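Local coordinates for protein succinate-semialdehyde dehydrogenase (Streptococcus pyogenes MGAS1882, PDB 4OGD) that probably oxidises succinic semialdehyde to succinate, using NADP+ as the cofactor, at residues V314-L320 with Q359-V365; A326-G332 with M343-G349. One frame throughout, in Å; residues are numbered along the deposited sequence.

Interaction 1 of 2, residues V314-L320 with Q359-V365; sequences VLDQIKL and QEIFGPV
V314 lays its CG2 over the backbone of F362 and G363, 3.5 Å from F362 O and 4.0 Å from G363 CA. Its t rotamer also carries CG1 to V365 CG2 (4.0 Å) and I361 CG2 (4.2 Å). The segment 314-320 is regular helix, part of helix 308-323, and the segment 359-365 passes it as an extended, irregular strip, with V314 CA 6.1 Å from G363 CA and I318 CA 8.0 Å from V365 CA. Small size matters at G363: a CB there would lie 2.8 Å from V314 CG2, a clash. The strip carries EIFGPV, a conserved sequence motif of the aldehyde dehydrogenase family, kinked by inverse gamma turns centred on F362 (-90/62) and P364 (-84/60) before strand 365-371 begins.

One turn along the helix from V314, Q317 (chi1 m, chi2 t) is long enough to reach polar groups of the strip. Its NE2 donates to E360 O (3.0 Å) and to Q359 OE1 (3.2 Å), while its OE1 accepts from a water at 2.6 Å that in turn accepts from F362 N at 2.8 Å. E360 turns its CB away from the helix, and its carboxylate forms a salt bridge with K267. Buried I318, whose CB points sideways, still brings CD1 to V365 CG2 at 3.8 Å, whereas at the margin L320 CD2 rests 4.0 Å from Q359 NE2.

Interaction 2 of 2, residues A326-G332 with M343-G349; sequences AELVYGG and MPTIIAG
A classic beta bulge interrupts this antiparallel ladder at the edge of the mixed sheet that includes strands 345-348 and 365-371. Strands 327-330 and 345-348 approach to 4.6 Å between axes, their directions 141° apart. A326 leads in with its CB 3.4 Å from A348 O, a small side chain suited to so close a neighbour. E327 and A348 form a hydrogen-bonded pair: E327 N to A348 O 2.8 Å, A348 N to E327 O 3.0 Å; exposed E327 suits a charged end, buried A348 a small one. L328 (t, p) faces I347 in a non-hydrogen-bonded pair and brings CD1 to T345 CG2 (3.7 Å); on this face L328 and I347 meet helix 308-323.

V329, with helical backbone angles (-84/-42), is the extra residue. It and Y330 (-156/145) share one acceptor, V329 N to I346 O at 2.9 Å and Y330 N to I346 O at 3.3 Å, while I346 N returns a bond to Y330 O (2.8 Å). Beta-branched V329 sets CG2 against A348 CB (3.8 Å) and CB against I346 CG2 (3.8 Å). Y330, with chi1 t, sets its ring beside M343, CZ to M343 CE 3.8 Å, and its CB meets I346 CD1 at 4.0 Å; helix 276-288 touches Y330, I346 and A348.

G331 (80/-139) has positive phi and no room for a CB, which would fall 2.2 Å from P344 O. G332, also at positive phi (75/9), directs N weakly to T345 OG1 (3.1 Å), and this hydroxyl donates to M343 O at 2.8 Å.

Overall arrangement
Interaction 2 is nested in the chain loop closed by interaction 1, their centres about 10 Å apart. The two touch where the EIFGPV strip runs into strand 365-371, which pairs with strand 345-348: P364 O lies 3.0 Å from T345 N, probably a hydrogen bond. Helix 308-323 serves both, giving V314, Q317 and I318 to the strip and touching L328, T345 and I347 of the hairpin. Both contacts are partly buried, yet interaction 2 includes exposed residues at the sheet edge. There backbone ladder bonds predominate, whereas at 314-320 with 359-365 a helix meets irregular backbone, so the Q317 amide, joined by that of Q359 and a water, supplies the polar links beside aliphatic contacts.

Interaction 1 of 2, residues V314-L320 with Q359-V365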
ATOM      1  N   VAL A 314      -0.500  16.089  27.573  1.00 13.09           N
ATOM      2  CA  VAL A 314       0.835  16.673  27.507  1.00 12.54           C
ATOM      3  C   VAL A 314       1.409  16.919  28.906  1.00 13.15           C
ATOM      4  O   VAL A 314       2.567  16.610  29.166  1.00 12.57           O
ATOM      5  CB  VAL A 314       0.872  17.970  26.669  1.00 11.96           C
ATOM      6  CG1 VAL A 314       2.198  18.697  26.862  1.00 11.94           C
ATOM      7  CG2 VAL A 314       0.671  17.653  25.193  1.00 12.88           C
ATOM      8  N   LEU A 315       0.590  17.449  29.809  1.00 14.26           N
ATOM      9  CA  LEU A 315       1.046  17.687  31.177  1.00 16.21           C
ATOM     10  C   LEU A 315       1.414  16.374  31.860  1.00 14.32           C
ATOM     11  O   LEU A 315       2.422  16.303  32.570  1.00 15.08           O
ATOM     12  CB  LEU A 315      -0.008  18.436  31.991  1.00 14.26           C
ATOM     13  CG  LEU A 315      -0.263  19.885  31.572  1.00 14.45           C
ATOM     14  CD1 LEU A 315      -1.419  20.478  32.372  1.00 12.13           C
ATOM     15  CD2 LEU A 315       0.980  20.738  31.704  1.00 14.26           C
ATOM     16  N   ASP A 316       0.611  15.338  31.631  1.00 13.11           N
ATOM     17  CA  ASP A 316       0.905  14.018  32.188  1.00 13.16           C
ATOM     18  C   ASP A 316       2.211  13.444  31.641  1.00 14.73           C
ATOM     19  O   ASP A 316       2.940  12.765  32.365  1.00 14.89           O
ATOM     20  CB  ASP A 316      -0.236  13.030  31.930  1.00 16.27           C
ATOM     21  CG  ASP A 316      -1.469  13.330  32.756  1.00 19.24           C
ATOM     22  OD1 ASP A 316      -1.374  14.135  33.703  1.00 22.44           O
ATOM     23  OD2 ASP A 316      -2.533  12.751  32.460  1.00 22.46           O
ATOM     24  N   GLN A 317       2.513  13.707  30.369  1.00 13.57           N
ATOM     25  CA  GLN A 317       3.763  13.208  29.800  1.00 14.78           C
ATOM     26  C   GLN A 317       4.985  13.893  30.388  1.00 14.77           C
ATOM     27  O   GLN A 317       6.015  13.245  30.616  1.00 15.37           O
ATOM     28  CB  GLN A 317       3.776  13.354  28.280  1.00 12.38           C
ATOM     29  CG  GLN A 317       2.930  12.325  27.568  1.00 14.10           C
ATOM     30  CD  GLN A 317       2.947  12.526  26.068  1.00 12.93           C
ATOM     31  OE1 GLN A 317       2.617  13.604  25.574  1.00 13.66           O
ATOM     32  NE2 GLN A 317       3.348  11.495  25.336  1.00 14.66           N
ATOM     33  N   ILE A 318       4.883  15.199  30.611  1.00 12.91           N
ATOM     34  CA  ILE A 318       5.957  15.939  31.266  1.00 12.55           C
ATOM     35  C   ILE A 318       6.174  15.372  32.662  1.00 14.86           C
ATOM     36  O   ILE A 318       7.303  15.103  33.067  1.00 15.07           O
ATOM     37  CB  ILE A 318       5.626  17.440  31.378  1.00 13.26           C
ATOM     38  CG1 ILE A 318       5.594  18.076  29.987  1.00 12.19           C
ATOM     39  CG2 ILE A 318       6.650  18.156  32.253  1.00 16.33           C
ATOM     40  CD1 ILE A 318       4.943  19.452  29.946  1.00 12.19           C
ATOM     41  N   LYS A 319       5.078  15.178  33.385  1.00 14.76           N
ATOM     42  CA  LYS A 319       5.148  14.627  34.739  1.00 18.17           C
ATOM     43  C   LYS A 319       5.755  13.227  34.746  1.00 18.09           C
ATOM     44  O   LYS A 319       6.597  12.911  35.593  1.00 18.11           O
ATOM     45  CB  LYS A 319       3.764  14.604  35.389  1.00 16.92           C
ATOM     46  CG  LYS A 319       3.773  13.977  36.782  1.00 21.75           C
ATOM     47  CD  LYS A 319       2.547  14.365  37.586  1.00 25.59           C
ATOM     48  CE  LYS A 319       2.743  14.036  39.060  1.00 26.54           C
ATOM     49  NZ  LYS A 319       3.119  12.610  39.251  1.00 31.51           N
ATOM     50  N   LEU A 320       5.324  12.396  33.800  1.00 15.50           N
ATOM     51  CA  LEU A 320       5.871  11.049  33.642  1.00 16.50           C
ATOM     52  C   LEU A 320       7.378  11.107  33.420  1.00 17.11           C
ATOM     53  O   LEU A 320       8.127  10.315  33.993  1.00 17.12           O
ATOM     54  CB  LEU A 320       5.193  10.330  32.471  1.00 17.05           C
ATOM     55  CG  LEU A 320       5.584   8.860  32.285  1.00 18.84           C
ATOM     56  CD1 LEU A 320       5.127   8.036  33.485  1.00 17.74           C
ATOM     57  CD2 LEU A 320       5.019   8.287  30.993  1.00 18.48           C
ATOM     58  N   GLN A 359       8.510   8.179  23.535  1.00  9.77           N
ATOM     59  CA  GLN A 359       7.133   8.630  23.289  1.00  9.84           C
ATOM     60  C   GLN A 359       7.070   9.968  22.581  1.00 10.61           C
ATOM     61  O   GLN A 359       7.848  10.868  22.884  1.00 13.67           O
ATOM     62  CB  GLN A 359       6.366   8.770  24.606  1.00 14.00           C
ATOM     63  CG  GLN A 359       6.006   7.466  25.271  1.00 14.92           C
ATOM     64  CD  GLN A 359       5.009   7.646  26.403  1.00 18.28           C
ATOM     65  OE1 GLN A 359       4.253   8.627  26.446  1.00 18.37           O
ATOM     66  NE2 GLN A 359       5.002   6.698  27.330  1.00 19.16           N
ATOM     67  N   GLU A 360       6.122  10.107  21.659  1.00 11.01           N
ATOM     68  CA  GLU A 360       5.857  11.396  21.021  1.00 10.88           C
ATOM     69  C   GLU A 360       5.047  12.290  21.951  1.00  9.77           C
ATOM     70  O   GLU A 360       3.983  11.888  22.430  1.00 10.16           O
ATOM     71  CB  GLU A 360       5.076  11.181  19.718  1.00  9.98           C
ATOM     72  CG  GLU A 360       4.587  12.468  19.071  1.00 10.23           C
ATOM     73  CD  GLU A 360       3.776  12.215  17.816  1.00 12.05           C
ATOM     74  OE1 GLU A 360       3.013  11.227  17.794  1.00 12.81           O
ATOM     75  OE2 GLU A 360       3.911  12.998  16.849  1.00  9.68           O
ATOM     76  N   ILE A 361       5.550  13.498  22.212  1.00  9.88           N
ATOM     77  CA  ILE A 361       4.807  14.499  22.974  1.00 10.02           C
ATOM     78  C   ILE A 361       4.223  15.536  22.015  1.00  9.53           C
ATOM     79  O   ILE A 361       4.963  16.298  21.376  1.00  9.52           O
ATOM     80  CB  ILE A 361       5.695  15.213  24.008  1.00  9.22           C
ATOM     81  CG1 ILE A 361       6.313  14.212  24.987  1.00 11.62           C
ATOM     82  CG2 ILE A 361       4.867  16.228  24.792  1.00  9.98           C
ATOM     83  CD1 ILE A 361       7.228  14.864  26.017  1.00 11.77           C
ATOM     84  N   PHE A 362       2.898  15.554  21.915  1.00  8.59           N
ATOM     85  CA  PHE A 362       2.203  16.414  20.955  1.00  8.32           C
ATOM     86  C   PHE A 362       1.882  17.766  21.592  1.00 10.24           C
ATOM     87  O   PHE A 362       0.715  18.157  21.732  1.00 11.30           O
ATOM     88  CB  PHE A 362       0.926  15.712  20.464  1.00  9.25           C
ATOM     89  CG  PHE A 362       0.715  15.777  18.971  1.00  9.98           C
ATOM     90  CD1 PHE A 362      -0.416  16.385  18.441  1.00 10.00           C
ATOM     91  CD2 PHE A 362       1.639  15.210  18.100  1.00  9.68           C
ATOM     92  CE1 PHE A 362      -0.629  16.430  17.051  1.00 13.80           C
ATOM     93  CE2 PHE A 362       1.445  15.248  16.722  1.00 11.00           C
ATOM     94  CZ  PHE A 362       0.309  15.865  16.195  1.00 13.06           C
ATOM     95  N   GLY A 363       2.937  18.473  21.976  1.00 10.11           N
ATOM     96  CA  GLY A 363       2.813  19.778  22.605  1.00 10.24           C
ATOM     97  C   GLY A 363       4.155  20.472  22.629  1.00 10.27           C
ATOM     98  O   GLY A 363       5.123  19.978  22.055  1.00  9.51           O
ATOM     99  N   PRO A 364       4.229  21.629  23.303  1.00  9.60           N
ATOM    100  CA  PRO A 364       5.405  22.499  23.225  1.00  9.70           C
ATOM    101  C   PRO A 364       6.507  22.077  24.179  1.00 14.03           C
ATOM    102  O   PRO A 364       6.903  22.861  25.041  1.00 12.35           O
ATOM    103  CB  PRO A 364       4.850  23.858  23.653  1.00 11.72           C
ATOM    104  CG  PRO A 364       3.722  23.516  24.578  1.00 10.33           C
ATOM    105  CD  PRO A 364       3.113  22.256  24.033  1.00 12.46           C
ATOM    106  N   VAL A 365       6.999  20.852  24.016  1.00  8.55           N
ATOM    107  CA  VAL A 365       7.984  20.300  24.931  1.00 10.77           C
ATOM    108  C   VAL A 365       9.284  19.991  24.212  1.00 11.06           C
ATOM    109  O   VAL A 365       9.371  19.022  23.456  1.00 10.34           O
ATOM    110  CB  VAL A 365       7.460  19.025  25.623  1.00 11.52           C
ATOM    111  CG1 VAL A 365       8.487  18.497  26.609  1.00 12.05           C
ATOM    112  CG2 VAL A 365       6.135  19.306  26.325  1.00 10.54           C
TER
HETATM  113  O   HOH W   1       1.153  13.949  23.441  1.00 13.11           O

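Interaction 2 of 2, residues A326-G332 with M343-G349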
ATOM      1  N   ALA A 326      13.937  12.426  34.535  1.00 17.14           N
ATOM      2  CA  ALA A 326      14.364  13.451  33.594  1.00 17.48           C
ATOM      3  C   ALA A 326      14.590  14.778  34.308  1.00 14.78           C
ATOM      4  O   ALA A 326      14.059  15.005  35.399  1.00 18.12           O
ATOM      5  CB  ALA A 326      13.334  13.615  32.476  1.00 14.26           C
ATOM      6  N   GLU A 327      15.366  15.657  33.686  1.00 13.88           N
ATOM      7  CA  GLU A 327      15.643  16.968  34.259  1.00 15.90           C
ATOM      8  C   GLU A 327      14.725  18.031  33.666  1.00 18.63           C
ATOM      9  O   GLU A 327      14.597  18.130  32.443  1.00 16.72           O
ATOM     10  CB  GLU A 327      17.107  17.364  34.025  1.00 14.84           C
ATOM     11  CG  GLU A 327      17.427  18.779  34.503  1.00 17.43           C
ATOM     12  CD  GLU A 327      18.840  19.223  34.172  1.00 18.91           C
ATOM     13  OE1 GLU A 327      19.555  18.497  33.444  1.00 21.86           O
ATOM     14  OE2 GLU A 327      19.240  20.308  34.646  1.00 24.14           O
ATOM     15  N   LEU A 328      14.088  18.822  34.531  1.00 16.43           N
ATOM     16  CA  LEU A 328      13.324  19.978  34.069  1.00 16.02           C
ATOM     17  C   LEU A 328      14.277  21.138  33.832  1.00 19.19           C
ATOM     18  O   LEU A 328      14.796  21.740  34.776  1.00 19.01           O
ATOM     19  CB  LEU A 328      12.227  20.371  35.065  1.00 16.38           C
ATOM     20  CG  LEU A 328      11.306  21.511  34.601  1.00 18.55           C
ATOM     21  CD1 LEU A 328      10.553  21.136  33.330  1.00 18.25           C
ATOM     22  CD2 LEU A 328      10.318  21.900  35.687  1.00 14.36           C
ATOM     23  N   VAL A 329      14.520  21.432  32.561  1.00 15.38           N
ATOM     24  CA  VAL A 329      15.469  22.465  32.168  1.00 14.46           C
ATOM     25  C   VAL A 329      14.822  23.845  32.177  1.00 15.66           C
ATOM     26  O   VAL A 329      15.421  24.828  32.625  1.00 16.66           O
ATOM     27  CB  VAL A 329      16.052  22.165  30.772  1.00 14.90           C
ATOM     28  CG1 VAL A 329      16.843  23.345  30.238  1.00 13.63           C
ATOM     29  CG2 VAL A 329      16.917  20.904  30.809  1.00 15.22           C
ATOM     30  N   TYR A 330      13.591  23.915  31.686  1.00 12.98           N
ATOM     31  CA  TYR A 330      12.880  25.188  31.603  1.00 13.91           C
ATOM     32  C   TYR A 330      11.376  24.981  31.588  1.00 16.24           C
ATOM     33  O   TYR A 330      10.885  24.004  31.027  1.00 14.40           O
ATOM     34  CB  TYR A 330      13.299  25.967  30.351  1.00 14.80           C
ATOM     35  CG  TYR A 330      12.435  27.188  30.122  1.00 13.76           C
ATOM     36  CD1 TYR A 330      12.646  28.351  30.850  1.00 16.85           C
ATOM     37  CD2 TYR A 330      11.389  27.166  29.201  1.00 14.73           C
ATOM     38  CE1 TYR A 330      11.856  29.457  30.663  1.00 18.73           C
ATOM     39  CE2 TYR A 330      10.589  28.269  29.011  1.00 15.32           C
ATOM     40  CZ  TYR A 330      10.830  29.411  29.741  1.00 15.24           C
ATOM     41  OH  TYR A 330      10.040  30.516  29.552  1.00 16.18           O
ATOM     42  N   GLY A 331      10.644  25.907  32.204  1.00 15.75           N
ATOM     43  CA  GLY A 331       9.199  25.923  32.099  1.00 15.72           C
ATOM     44  C   GLY A 331       8.515  24.926  33.007  1.00 18.85           C
ATOM     45  O   GLY A 331       8.902  24.749  34.167  1.00 16.21           O
ATOM     46  N   GLY A 332       7.479  24.282  32.482  1.00 15.48           N
ATOM     47  CA  GLY A 332       6.744  23.287  33.238  1.00 18.30           C
ATOM     48  C   GLY A 332       5.821  23.879  34.286  1.00 19.05           C
ATOM     49  O   GLY A 332       5.275  23.155  35.115  1.00 24.20           O
ATOM     50  N   MET A 343       2.695  25.899  28.782  1.00 13.91           N
ATOM     51  CA  MET A 343       3.849  26.751  28.499  1.00 14.12           C
ATOM     52  C   MET A 343       4.976  25.939  27.878  1.00 12.32           C
ATOM     53  O   MET A 343       5.086  24.736  28.132  1.00 13.11           O
ATOM     54  CB  MET A 343       4.336  27.495  29.751  1.00 17.34           C
ATOM     55  CG  MET A 343       5.359  26.759  30.589  1.00 17.62           C
ATOM     56  SD  MET A 343       6.019  27.830  31.896  1.00 18.63           S
ATOM     57  CE  MET A 343       7.268  28.742  31.003  1.00 18.39           C
ATOM     58  N   PRO A 344       5.797  26.584  27.038  1.00 11.82           N
ATOM     59  CA  PRO A 344       6.970  25.916  26.468  1.00 12.13           C
ATOM     60  C   PRO A 344       7.823  25.347  27.593  1.00 15.10           C
ATOM     61  O   PRO A 344       8.116  26.041  28.567  1.00 12.01           O
ATOM     62  CB  PRO A 344       7.699  27.048  25.750  1.00 13.26           C
ATOM     63  CG  PRO A 344       6.610  28.018  25.402  1.00 14.43           C
ATOM     64  CD  PRO A 344       5.688  27.980  26.582  1.00 12.20           C
ATOM     65  N   THR A 345       8.185  24.078  27.470  1.00 14.40           N
ATOM     66  CA  THR A 345       8.845  23.364  28.547  1.00 12.24           C
ATOM     67  C   THR A 345       9.997  22.593  27.920  1.00 15.21           C
ATOM     68  O   THR A 345       9.856  22.072  26.816  1.00 12.07           O
ATOM     69  CB  THR A 345       7.855  22.392  29.211  1.00 16.13           C
ATOM     70  OG1 THR A 345       6.744  23.130  29.741  1.00 14.92           O
ATOM     71  CG2 THR A 345       8.517  21.598  30.331  1.00 15.19           C
ATOM     72  N   ILE A 346      11.145  22.550  28.594  1.00 13.77           N
ATOM     73  CA  ILE A 346      12.291  21.814  28.079  1.00 12.21           C
ATOM     74  C   ILE A 346      12.702  20.760  29.089  1.00 14.71           C
ATOM     75  O   ILE A 346      12.856  21.061  30.272  1.00 13.47           O
ATOM     76  CB  ILE A 346      13.498  22.734  27.798  1.00 13.02           C
ATOM     77  CG1 ILE A 346      13.100  23.833  26.808  1.00 13.17           C
ATOM     78  CG2 ILE A 346      14.683  21.920  27.253  1.00 10.68           C
ATOM     79  CD1 ILE A 346      14.145  24.918  26.618  1.00 11.29           C
ATOM     80  N   ILE A 347      12.862  19.527  28.621  1.00 13.28           N
ATOM     81  CA  ILE A 347      13.388  18.457  29.462  1.00 12.03           C
ATOM     82  C   ILE A 347      14.662  17.870  28.870  1.00 15.66           C
ATOM     83  O   ILE A 347      14.910  17.965  27.671  1.00 11.80           O
ATOM     84  CB  ILE A 347      12.371  17.330  29.661  1.00 14.54           C
ATOM     85  CG1 ILE A 347      11.962  16.727  28.309  1.00 12.52           C
ATOM     86  CG2 ILE A 347      11.167  17.845  30.441  1.00 13.36           C
ATOM     87  CD1 ILE A 347      11.044  15.512  28.416  1.00 15.30           C
ATOM     88  N   ALA A 348      15.475  17.267  29.730  1.00 14.43           N
ATOM     89  CA  ALA A 348      16.690  16.597  29.295  1.00 13.62           C
ATOM     90  C   ALA A 348      16.917  15.398  30.206  1.00 11.06           C
ATOM     91  O   ALA A 348      16.060  15.070  31.028  1.00 13.22           O
ATOM     92  CB  ALA A 348      17.875  17.558  29.339  1.00 13.07           C
ATOM     93  N   GLY A 349      18.057  14.734  30.055  1.00 15.26           N
ATOM     94  CA  GLY A 349      18.371  13.583  30.884  1.00 15.42           C
ATOM     95  C   GLY A 349      17.421  12.400  30.765  1.00 14.61           C
ATOM     96  O   GLY A 349      17.206  11.677  31.739  1.00 15.06           O
TER